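Local coordinates for protein extracellular subtilisin-like serine proteinase (Vibrio sp. PA-44, PDB 1SH7) that probably cleaves peptide bonds as a cold-adapted, calcium-binding, subtilisin-like serine endopeptidase, this chain being its subtilase catalytic domain, at residues A24-F29 against L234-G239; N43-G48 against G211-I216; A140-I145 against V170-T175; S189-C194 against D260-T265. All coordinates share one frame; numbering follows the deposited sequence.

Interaction 1: residues A24-F29 against L234-G239; sequences ANFDGF and LQENNG
An Asx turn begun by Asp27, in the loop that leads into strand 32-37, meets the C-terminal end of helix 219-236 of the subtilisin-like fold, and the contact is a worked example of one side-chain amide organising a loop. Hydrogen bonds carry the polar half. Gln235 leaves the helix with CG anti to its backbone N and an extended chain, bringing OE1 within bonding distance of two successive backbone N-H groups. Asp27 N reaches Gln235 OE1 at 2.8 Å, in the carbonyl plane, whereas Gly28 N approaches the same OE1 of Gln235 from above that plane at 2.9 Å. Asp27 OD2 closes the Asx turn by accepting from Phe29 N, and a water passes between this oxygen and Gln235 NE2, so both ends of the amide are tied to the loop. The other carboxylate oxygen of Asp27 bonds to Asn88.

Apolar contact is made by Phe26, its ring standing at 79° to the Gln235 amide. Glu236 CB sits over one ring face, 3.8 Å from the centroid of Phe26, a CH-pi contact, while the Glu236 carboxylate continues to a salt bridge with Arg252. Where the helix ends, Asn238 ND2 donates to Leu234 O at 2.8 Å within the plane of its own amide, and a second water links that same ND2 to Phe29 O.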
# COMPACT_ATOMS: atom_id res chain seq x y z
N ALA A 24 -1.13 -15.62 9.32
CA ALA A 24 -0.07 -15.36 8.34
C ALA A 24 0.94 -16.52 8.33
O ALA A 24 1.26 -17.10 9.38
CB ALA A 24 0.64 -14.05 8.66
N ASN A 25 1.44 -16.81 7.14
CA ASN A 25 2.47 -17.82 6.90
C ASN A 25 3.85 -17.20 6.63
O ASN A 25 4.88 -17.87 6.62
CB ASN A 25 2.02 -18.65 5.73
CG ASN A 25 0.82 -19.50 6.04
OD1 ASN A 25 -0.17 -19.52 5.28
ND2 ASN A 25 0.88 -20.21 7.13
N PHE A 26 3.85 -15.89 6.42
CA PHE A 26 5.05 -15.13 6.11
C PHE A 26 4.93 -13.81 6.87
O PHE A 26 3.85 -13.45 7.33
CB PHE A 26 5.19 -14.86 4.60
CG PHE A 26 5.32 -16.11 3.79
CD1 PHE A 26 4.20 -16.77 3.34
CD2 PHE A 26 6.55 -16.64 3.53
CE1 PHE A 26 4.32 -17.94 2.59
CE2 PHE A 26 6.67 -17.84 2.81
CZ PHE A 26 5.55 -18.50 2.37
N ASP A 27 6.04 -13.11 7.00
CA ASP A 27 6.03 -11.79 7.67
C ASP A 27 6.88 -10.69 6.99
O ASP A 27 7.07 -9.64 7.56
CB ASP A 27 6.45 -11.95 9.14
CG ASP A 27 7.83 -12.53 9.30
OD1 ASP A 27 8.19 -12.89 10.45
OD2 ASP A 27 8.62 -12.67 8.33
N GLY A 28 7.39 -10.91 5.79
CA GLY A 28 8.12 -9.87 5.07
C GLY A 28 9.59 -9.88 5.40
O GLY A 28 10.34 -9.02 4.94
N PHE A 29 10.00 -10.86 6.18
CA PHE A 29 11.43 -11.03 6.48
C PHE A 29 12.28 -11.04 5.18
O PHE A 29 11.97 -11.73 4.22
CB PHE A 29 11.74 -12.26 7.34
CG PHE A 29 13.20 -12.33 7.72
CD1 PHE A 29 13.69 -11.49 8.72
CD2 PHE A 29 14.09 -13.13 7.01
CE1 PHE A 29 15.06 -11.48 9.04
CE2 PHE A 29 15.46 -13.14 7.33
CZ PHE A 29 15.94 -12.31 8.34
N LEU A 234 6.65 -11.59 -1.69
CA LEU A 234 8.07 -11.46 -1.99
C LEU A 234 8.92 -12.30 -1.04
O LEU A 234 10.01 -12.80 -1.43
CB LEU A 234 8.52 -10.00 -1.98
CG LEU A 234 8.04 -9.22 -3.23
CD1 LEU A 234 8.05 -7.72 -3.00
CD2 LEU A 234 8.94 -9.61 -4.37
N GLN A 235 8.46 -12.49 0.19
CA GLN A 235 9.22 -13.35 1.09
C GLN A 235 9.10 -14.80 0.59
O GLN A 235 10.10 -15.52 0.49
CB GLN A 235 8.80 -13.25 2.56
CG GLN A 235 9.71 -14.08 3.47
CD GLN A 235 9.21 -14.27 4.90
OE1 GLN A 235 8.20 -13.70 5.30
NE2 GLN A 235 9.94 -15.07 5.69
N GLU A 236 7.87 -15.19 0.26
CA GLU A 236 7.53 -16.49 -0.33
C GLU A 236 8.34 -16.79 -1.62
O GLU A 236 8.77 -17.92 -1.87
CB GLU A 236 6.02 -16.54 -0.62
CG GLU A 236 5.47 -17.81 -1.23
CD GLU A 236 4.03 -17.67 -1.73
OE1 GLU A 236 3.49 -18.67 -2.26
OE2 GLU A 236 3.42 -16.57 -1.61
N ASN A 237 8.45 -15.76 -2.46
CA ASN A 237 9.15 -15.84 -3.74
C ASN A 237 9.94 -14.54 -3.98
O ASN A 237 9.40 -13.57 -4.51
CB ASN A 237 8.15 -16.08 -4.86
CG ASN A 237 8.82 -16.46 -6.18
OD1 ASN A 237 10.00 -16.12 -6.45
ND2 ASN A 237 8.04 -17.13 -7.05
N ASN A 238 11.21 -14.54 -3.55
CA ASN A 238 12.08 -13.37 -3.68
C ASN A 238 12.19 -12.82 -5.11
O ASN A 238 12.48 -11.63 -5.31
CB ASN A 238 13.51 -13.70 -3.21
CG ASN A 238 13.69 -13.75 -1.68
OD1 ASN A 238 14.82 -13.94 -1.23
ND2 ASN A 238 12.61 -13.58 -0.88
N GLY A 239 12.00 -13.69 -6.10
CA GLY A 239 12.28 -13.36 -7.49
C GLY A 239 11.13 -12.81 -8.32
O GLY A 239 11.31 -12.65 -9.52
O HOH W 1 9.67 -15.26 8.64
O HOH W 2 13.08 -13.28 2.13

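Interaction 2: residues N43-G48 against G211-I216; sequences NHEEFG and GGYKTI
The backbones come closest at His44 and Gly211, whose CA atoms lie 5.3 Å apart, as the turn of residues 43-48 faces the glycine pair that leads into strand 213-216. His44 carries most of the polar contact and illustrates how an imidazole can be fixed at both nitrogens. His44 ND1 accepts from Glu46 N at 3.0 Å, the donor lying in the ring plane. At the far side of the ring His44 NE2 donates to a lone pair of Gly212 O, 2.8 Å away and nearly straight at 170°. Having one nitrogen accept and the other donate is consistent with a neutral ring protonated at NE2, its rotation fixed by the two bonds.

The CE1-NE2 edge of the His44 imidazole is turned to the face of Tyr213 in an offset edge-to-face pair, centroids 5.1 Å apart and planes at 78°. The phenol hydroxyl then ties Tyr213 to the turn: Tyr213 OH donates to Glu45 OE2 at 2.6 Å, using the anti lone pair of the carboxylate. Glu46 CG packs at the edge of the same ring, 3.8 Å from Tyr213 CE1, its chain bending so that the carboxylate accepts from the backbone of Gln82 and Tyr83. Two waters both donate to Gly211 O; one also accepts from Glu45 N and lies over the centre of the His44 ring, and the other donates to Glu45 OE2.

Strand 213-216 pairs antiparallel with strand 204-207, on whose Ala207 His44 rests, while Phe47 packs against helix 70-79.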
# COMPACT_ATOMS: atom_id res chain seq x y z
N ASN A 43 11.39 5.88 14.96
CA ASN A 43 11.41 5.50 16.36
C ASN A 43 10.07 4.96 16.91
O ASN A 43 9.98 4.61 18.09
CB ASN A 43 11.87 6.67 17.22
CG ASN A 43 13.17 7.32 16.72
OD1 ASN A 43 13.23 8.56 16.58
ND2 ASN A 43 14.23 6.53 16.50
N HIS A 44 9.04 4.90 16.07
CA HIS A 44 7.75 4.42 16.52
C HIS A 44 7.87 2.98 17.03
O HIS A 44 8.58 2.16 16.44
CB HIS A 44 6.67 4.52 15.43
CG HIS A 44 5.29 4.40 15.98
ND1 HIS A 44 4.82 3.22 16.52
CD2 HIS A 44 4.33 5.32 16.21
CE1 HIS A 44 3.60 3.40 16.98
NE2 HIS A 44 3.28 4.67 16.81
N GLU A 45 7.17 2.66 18.12
CA GLU A 45 7.30 1.32 18.73
C GLU A 45 6.83 0.20 17.82
O GLU A 45 7.21 -0.96 17.98
CB GLU A 45 6.52 1.24 20.04
CG GLU A 45 5.00 1.31 19.91
CD GLU A 45 4.30 1.48 21.25
OE1 GLU A 45 5.01 1.43 22.26
OE2 GLU A 45 3.05 1.62 21.30
N GLU A 46 5.97 0.52 16.87
CA GLU A 46 5.45 -0.49 15.95
C GLU A 46 6.53 -1.10 15.07
O GLU A 46 6.37 -2.20 14.56
CB GLU A 46 4.38 0.13 15.05
CG GLU A 46 2.99 0.12 15.63
CD GLU A 46 2.37 -1.27 15.59
OE1 GLU A 46 1.65 -1.60 14.61
OE2 GLU A 46 2.61 -2.04 16.55
N PHE A 47 7.63 -0.37 14.85
CA PHE A 47 8.61 -0.87 13.93
C PHE A 47 9.72 -1.69 14.57
O PHE A 47 10.38 -2.44 13.87
CB PHE A 47 9.18 0.25 13.04
CG PHE A 47 8.11 1.04 12.31
CD1 PHE A 47 7.22 0.41 11.45
CD2 PHE A 47 7.99 2.41 12.50
CE1 PHE A 47 6.20 1.14 10.81
CE2 PHE A 47 6.98 3.14 11.87
CZ PHE A 47 6.07 2.48 11.02
N GLY A 48 9.93 -1.57 15.88
CA GLY A 48 10.98 -2.32 16.55
C GLY A 48 12.34 -2.25 15.85
O GLY A 48 13.00 -3.28 15.67
N GLY A 211 4.21 9.15 17.96
CA GLY A 211 4.49 7.99 18.78
C GLY A 211 3.30 7.20 19.26
O GLY A 211 3.47 6.10 19.79
N GLY A 212 2.10 7.73 19.05
CA GLY A 212 0.85 7.08 19.39
C GLY A 212 0.18 6.47 18.15
O GLY A 212 0.86 5.94 17.24
N TYR A 213 -1.14 6.55 18.09
CA TYR A 213 -1.94 5.91 17.04
C TYR A 213 -3.05 6.81 16.56
O TYR A 213 -3.37 7.80 17.20
CB TYR A 213 -2.50 4.57 17.52
CG TYR A 213 -1.39 3.64 17.95
CD1 TYR A 213 -0.77 2.81 17.06
CD2 TYR A 213 -0.93 3.63 19.27
CE1 TYR A 213 0.28 1.99 17.43
CE2 TYR A 213 0.12 2.81 19.66
CZ TYR A 213 0.74 2.01 18.73
OH TYR A 213 1.78 1.19 19.03
N LYS A 214 -3.60 6.50 15.40
CA LYS A 214 -4.72 7.25 14.82
C LYS A 214 -5.51 6.32 13.92
O LYS A 214 -4.96 5.38 13.36
CB LYS A 214 -4.22 8.45 14.02
CG LYS A 214 -5.28 9.56 13.86
CD LYS A 214 -4.69 10.77 13.13
CE LYS A 214 -5.59 12.03 13.19
NZ LYS A 214 -6.10 12.42 11.85
N THR A 215 -6.80 6.55 13.85
CA THR A 215 -7.69 5.76 13.00
C THR A 215 -8.18 6.69 11.89
O THR A 215 -8.83 7.71 12.14
CB THR A 215 -8.86 5.21 13.84
OG1 THR A 215 -8.35 4.30 14.83
CG2 THR A 215 -9.76 4.37 12.96
N ILE A 216 -7.84 6.37 10.66
CA ILE A 216 -8.28 7.18 9.54
C ILE A 216 -8.70 6.33 8.36
O ILE A 216 -8.49 5.12 8.33
CB ILE A 216 -7.16 8.21 9.13
CG1 ILE A 216 -5.85 7.49 8.86
CG2 ILE A 216 -6.96 9.25 10.24
CD1 ILE A 216 -4.68 8.44 8.49
O HOH W 3 5.88 4.94 19.66
O HOH W 4 2.57 4.54 21.85

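Interaction 3: residues A140-I145 against V170-T175; sequences AVQGAI and VPSGVT. With CA (calcium ion), chain C.
A calcium site lies on the side of the 170-175 loop away from helix 135-146, and the type I beta turn from Val170 to Gly173 serves both the metal and the helix. The carbonyls do the binding: Pro171 O is 2.5 Å and Gly173 O 2.4 Å from the calcium, four waters surround it, and Asp196 completes the site. One of these first-shell waters donates to Val170 O and Thr175 OG1, which thereby form part of the second shell and tie the start of strand 174-179 to the ion.

Towards the helix, the contact is apolar with a wet edge. Ile145, its CG1 beside the backbone N, extends CD1 to 3.5 Å from Ser172 OG, and the same methyl lies 3.9 Å from Gly173 N. Val141 CG1 meets Val170 CG1 methyl to methyl at 4.3 Å, behind which Val141 and Ile145 both pack on Phe151 of strand 150-154. Ser172 OG, held between its backbone N and carbonyl carbon at chi1 66°, is linked to the helix by two waters rather than directly. One water accepts from Gln142 NE2 at 2.6 Å, the other donates to Gln142 O.

A helix lying against its neighbouring parallel strands is typical of the alpha/beta subtilisin-like fold, and a calcium held by two loop carbonyls and an aspartate is a feature shared with proteinase K.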
# COMPACT_ATOMS: atom_id res chain seq x y z
N ALA A 140 8.01 8.28 -14.79
CA ALA A 140 8.94 7.89 -13.72
C ALA A 140 8.48 6.62 -13.00
O ALA A 140 9.30 5.76 -12.69
CB ALA A 140 9.09 9.03 -12.73
N VAL A 141 7.17 6.48 -12.76
CA VAL A 141 6.67 5.31 -12.06
C VAL A 141 6.81 4.11 -12.97
O VAL A 141 7.30 3.06 -12.53
CB VAL A 141 5.23 5.51 -11.58
CG1 VAL A 141 4.60 4.21 -11.09
CG2 VAL A 141 5.25 6.54 -10.48
N GLN A 142 6.45 4.29 -14.23
CA GLN A 142 6.57 3.23 -15.22
C GLN A 142 8.00 2.74 -15.33
O GLN A 142 8.25 1.54 -15.45
CB GLN A 142 6.07 3.72 -16.55
CG GLN A 142 5.94 2.68 -17.62
CD GLN A 142 5.03 3.21 -18.73
OE1 GLN A 142 5.53 3.78 -19.70
NE2 GLN A 142 3.70 3.07 -18.55
N GLY A 143 8.94 3.68 -15.29
CA GLY A 143 10.36 3.41 -15.29
C GLY A 143 10.86 2.63 -14.08
O GLY A 143 11.66 1.71 -14.24
N ALA A 144 10.42 2.99 -12.88
CA ALA A 144 10.82 2.30 -11.67
C ALA A 144 10.29 0.87 -11.66
O ALA A 144 10.99 -0.05 -11.25
CB ALA A 144 10.35 3.08 -10.44
N ILE A 145 9.10 0.69 -12.22
CA ILE A 145 8.49 -0.64 -12.36
C ILE A 145 9.26 -1.48 -13.36
O ILE A 145 9.54 -2.64 -13.08
CB ILE A 145 7.00 -0.55 -12.73
CG1 ILE A 145 6.20 0.08 -11.61
CG2 ILE A 145 6.39 -1.94 -12.95
CD1 ILE A 145 4.89 0.64 -12.05
N VAL A 170 -1.38 4.84 -14.00
CA VAL A 170 -0.27 4.09 -14.66
C VAL A 170 -0.64 2.62 -14.80
O VAL A 170 -0.75 1.92 -13.77
CB VAL A 170 1.04 4.22 -13.88
CG1 VAL A 170 2.12 3.26 -14.42
CG2 VAL A 170 1.57 5.64 -13.94
N PRO A 171 -0.86 2.13 -16.02
CA PRO A 171 -1.34 0.76 -16.16
C PRO A 171 -0.54 -0.26 -15.35
O PRO A 171 -1.17 -1.04 -14.66
CB PRO A 171 -1.28 0.53 -17.67
CG PRO A 171 -1.52 1.91 -18.24
CD PRO A 171 -0.79 2.81 -17.34
N SER A 172 0.78 -0.23 -15.36
CA SER A 172 1.58 -1.32 -14.75
C SER A 172 1.74 -1.24 -13.22
O SER A 172 2.34 -2.10 -12.59
CB SER A 172 2.93 -1.46 -15.46
OG SER A 172 3.72 -0.31 -15.26
N GLY A 173 1.15 -0.21 -12.64
CA GLY A 173 1.04 -0.08 -11.22
C GLY A 173 -0.13 -0.89 -10.74
O GLY A 173 -1.01 -1.24 -11.52
N VAL A 174 -0.13 -1.20 -9.45
CA VAL A 174 -1.24 -1.85 -8.80
C VAL A 174 -1.98 -0.78 -8.03
O VAL A 174 -1.48 -0.28 -7.02
CB VAL A 174 -0.78 -2.96 -7.84
CG1 VAL A 174 -1.99 -3.63 -7.24
CG2 VAL A 174 0.14 -3.99 -8.56
N THR A 175 -3.16 -0.43 -8.55
CA THR A 175 -3.95 0.72 -8.12
C THR A 175 -5.09 0.22 -7.24
O THR A 175 -5.86 -0.67 -7.63
CB THR A 175 -4.50 1.43 -9.35
OG1 THR A 175 -3.40 1.87 -10.19
CG2 THR A 175 -5.28 2.72 -8.98
CA CA C . -2.83 -1.75 -12.98
O HOH W 5 2.42 1.11 -17.48
O HOH W 6 6.43 -0.33 -16.50
O HOH W 7 -2.86 0.69 -12.63
O HOH W 8 -1.68 -3.78 -13.10
O HOH W 9 -3.53 -2.67 -15.24
O HOH W 10 -5.03 -0.96 -13.44

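Interaction 4: residues S189-C194 against D260-T265; sequences SNWGSC and DTRGTT
Two torsions set up the cation-pi stack that joins these surface loops of the subtilisin-like fold: Trp191 holds CG in the crowded position between its backbone N and carbonyl carbon, chi1 44°, and Arg262 bends at chi3, 80°, to fold its end back over the indole. The pair is a worked example of flat-on-flat packing. The Arg262 guanidinium lies on one indole face with the planes just 11° apart and the group centres separated by 3.8 Å. The overlap is shifted along the ring system: Arg262 CD sits over the five-membered ring, 3.7 Å from its centroid in Trp191, a CH-pi contact, whereas Arg262 NH2 lies at the rim of the six-membered ring, 3.3 Å from Trp191 CZ2. The guanidinium is thus displaced toward the NE1-CZ2 rim and the cation-pi contact is off-centre, while Trp191 NE1 makes a weak hydrogen bond to Asn159 O.

Beside the stack the backbones meet at Gly192, at positive phi, a conformation that favours glycine. Gly192 CA is 3.6 Å from Gly263 O. Thr264 OG1, also touching Trp191 CB, works in both directions: it donates to Thr261 O at 2.7 Å, almost along the C=O axis, which holds the 261-264 turn closed, and it accepts from Gly192 N at 3.0 Å. Further along, Cys194 is fixed by its disulfide to Cys163, and a water bridges the loops by donating to Gly192 O and accepting from Thr265 N.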
# COMPACT_ATOMS: atom_id res chain seq x y z
N SER A 189 -14.28 6.25 -2.24
CA SER A 189 -13.27 5.60 -3.09
C SER A 189 -13.42 5.89 -4.56
O SER A 189 -14.48 5.72 -5.16
CB SER A 189 -13.31 4.07 -2.93
OG SER A 189 -12.22 3.52 -3.64
N ASN A 190 -12.31 6.26 -5.20
CA ASN A 190 -12.33 6.27 -6.65
C ASN A 190 -12.55 4.81 -7.14
O ASN A 190 -12.49 3.84 -6.38
CB ASN A 190 -11.02 6.86 -7.21
CG ASN A 190 -10.94 8.38 -7.13
OD1 ASN A 190 -9.91 8.97 -7.49
ND2 ASN A 190 -11.98 9.00 -6.67
N TRP A 191 -12.87 4.72 -8.42
CA TRP A 191 -13.46 3.54 -9.03
C TRP A 191 -13.01 3.47 -10.49
O TRP A 191 -12.31 4.37 -10.95
CB TRP A 191 -15.01 3.55 -8.91
CG TRP A 191 -15.67 4.88 -9.21
CD1 TRP A 191 -16.18 5.74 -8.31
CD2 TRP A 191 -15.93 5.44 -10.49
NE1 TRP A 191 -16.71 6.84 -8.94
CE2 TRP A 191 -16.55 6.68 -10.29
CE3 TRP A 191 -15.66 5.03 -11.80
CZ2 TRP A 191 -16.93 7.51 -11.35
CZ3 TRP A 191 -16.03 5.86 -12.85
CH2 TRP A 191 -16.66 7.09 -12.61
N GLY A 192 -13.41 2.40 -11.20
CA GLY A 192 -13.19 2.30 -12.64
C GLY A 192 -12.16 1.31 -13.16
O GLY A 192 -11.53 0.52 -12.43
N SER A 193 -11.96 1.40 -14.47
CA SER A 193 -11.07 0.50 -15.20
C SER A 193 -9.59 0.55 -14.78
O SER A 193 -8.87 -0.39 -15.05
CB SER A 193 -11.14 0.80 -16.69
OG SER A 193 -10.65 2.10 -16.95
N CYS A 194 -9.12 1.65 -14.16
CA CYS A 194 -7.71 1.76 -13.75
C CYS A 194 -7.42 1.18 -12.36
O CYS A 194 -6.28 1.09 -11.97
CB CYS A 194 -7.26 3.20 -13.77
SG CYS A 194 -7.05 3.83 -15.41
N ASP A 260 -21.29 -2.21 -4.41
CA ASP A 260 -21.11 -0.86 -4.97
C ASP A 260 -19.74 -0.61 -5.66
O ASP A 260 -19.11 0.43 -5.48
CB ASP A 260 -21.40 0.19 -3.90
CG ASP A 260 -21.62 1.56 -4.49
OD1 ASP A 260 -21.22 2.56 -3.87
OD2 ASP A 260 -22.15 1.71 -5.63
N THR A 261 -19.33 -1.56 -6.50
CA THR A 261 -18.07 -1.49 -7.22
C THR A 261 -18.10 -0.49 -8.36
O THR A 261 -17.05 -0.04 -8.83
CB THR A 261 -17.72 -2.86 -7.79
OG1 THR A 261 -18.84 -3.40 -8.50
CG2 THR A 261 -17.46 -3.87 -6.63
N ARG A 262 -19.28 -0.20 -8.87
CA ARG A 262 -19.44 0.98 -9.73
C ARG A 262 -18.55 0.91 -10.97
O ARG A 262 -17.90 1.91 -11.31
CB ARG A 262 -18.96 2.20 -8.96
CG ARG A 262 -19.94 3.03 -8.36
CD ARG A 262 -19.43 4.43 -8.28
NE ARG A 262 -19.59 5.09 -9.57
CZ ARG A 262 -19.96 6.36 -9.72
NH1 ARG A 262 -20.18 7.14 -8.67
NH2 ARG A 262 -20.09 6.86 -10.93
N GLY A 263 -18.43 -0.25 -11.61
CA GLY A 263 -17.55 -0.39 -12.76
C GLY A 263 -16.11 -0.74 -12.49
O GLY A 263 -15.24 -0.60 -13.36
N THR A 264 -15.84 -1.26 -11.30
CA THR A 264 -14.49 -1.71 -10.92
C THR A 264 -14.54 -3.20 -10.83
O THR A 264 -15.54 -3.75 -10.36
CB THR A 264 -14.12 -1.18 -9.51
OG1 THR A 264 -14.38 0.23 -9.42
CG2 THR A 264 -12.65 -1.35 -9.22
N THR A 265 -13.47 -3.86 -11.25
CA THR A 265 -13.37 -5.29 -11.09
C THR A 265 -13.56 -5.68 -9.62
O THR A 265 -13.03 -5.05 -8.68
CB THR A 265 -12.06 -5.82 -11.69
OG1 THR A 265 -12.05 -7.25 -11.64
CG2 THR A 265 -10.85 -5.39 -10.91
O HOH W 11 -11.34 -2.38 -12.45

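Followed from the N terminus, the chain opens interaction 1 at 24-29 and interaction 2 at 43-48 before either closes. Interaction 3 opens and closes next, nested within both, joining helix 135-146 to the calcium-binding turn before strand 174-179. Interaction 4 begins at 189-194; Thr175 CB touches Cys194 O at 3.2 Å, so the two are neighbours in space. Interaction 2 closes just before helix 219-236, tying the loop after strand 32-37 to hairpin strand 213-216; interaction 1 closes at that helix's C-terminal end, joining it to the loop before strand 32-37. Interaction 4 closes last, crossing both and linking the loops before strands 197-200 and 267-268.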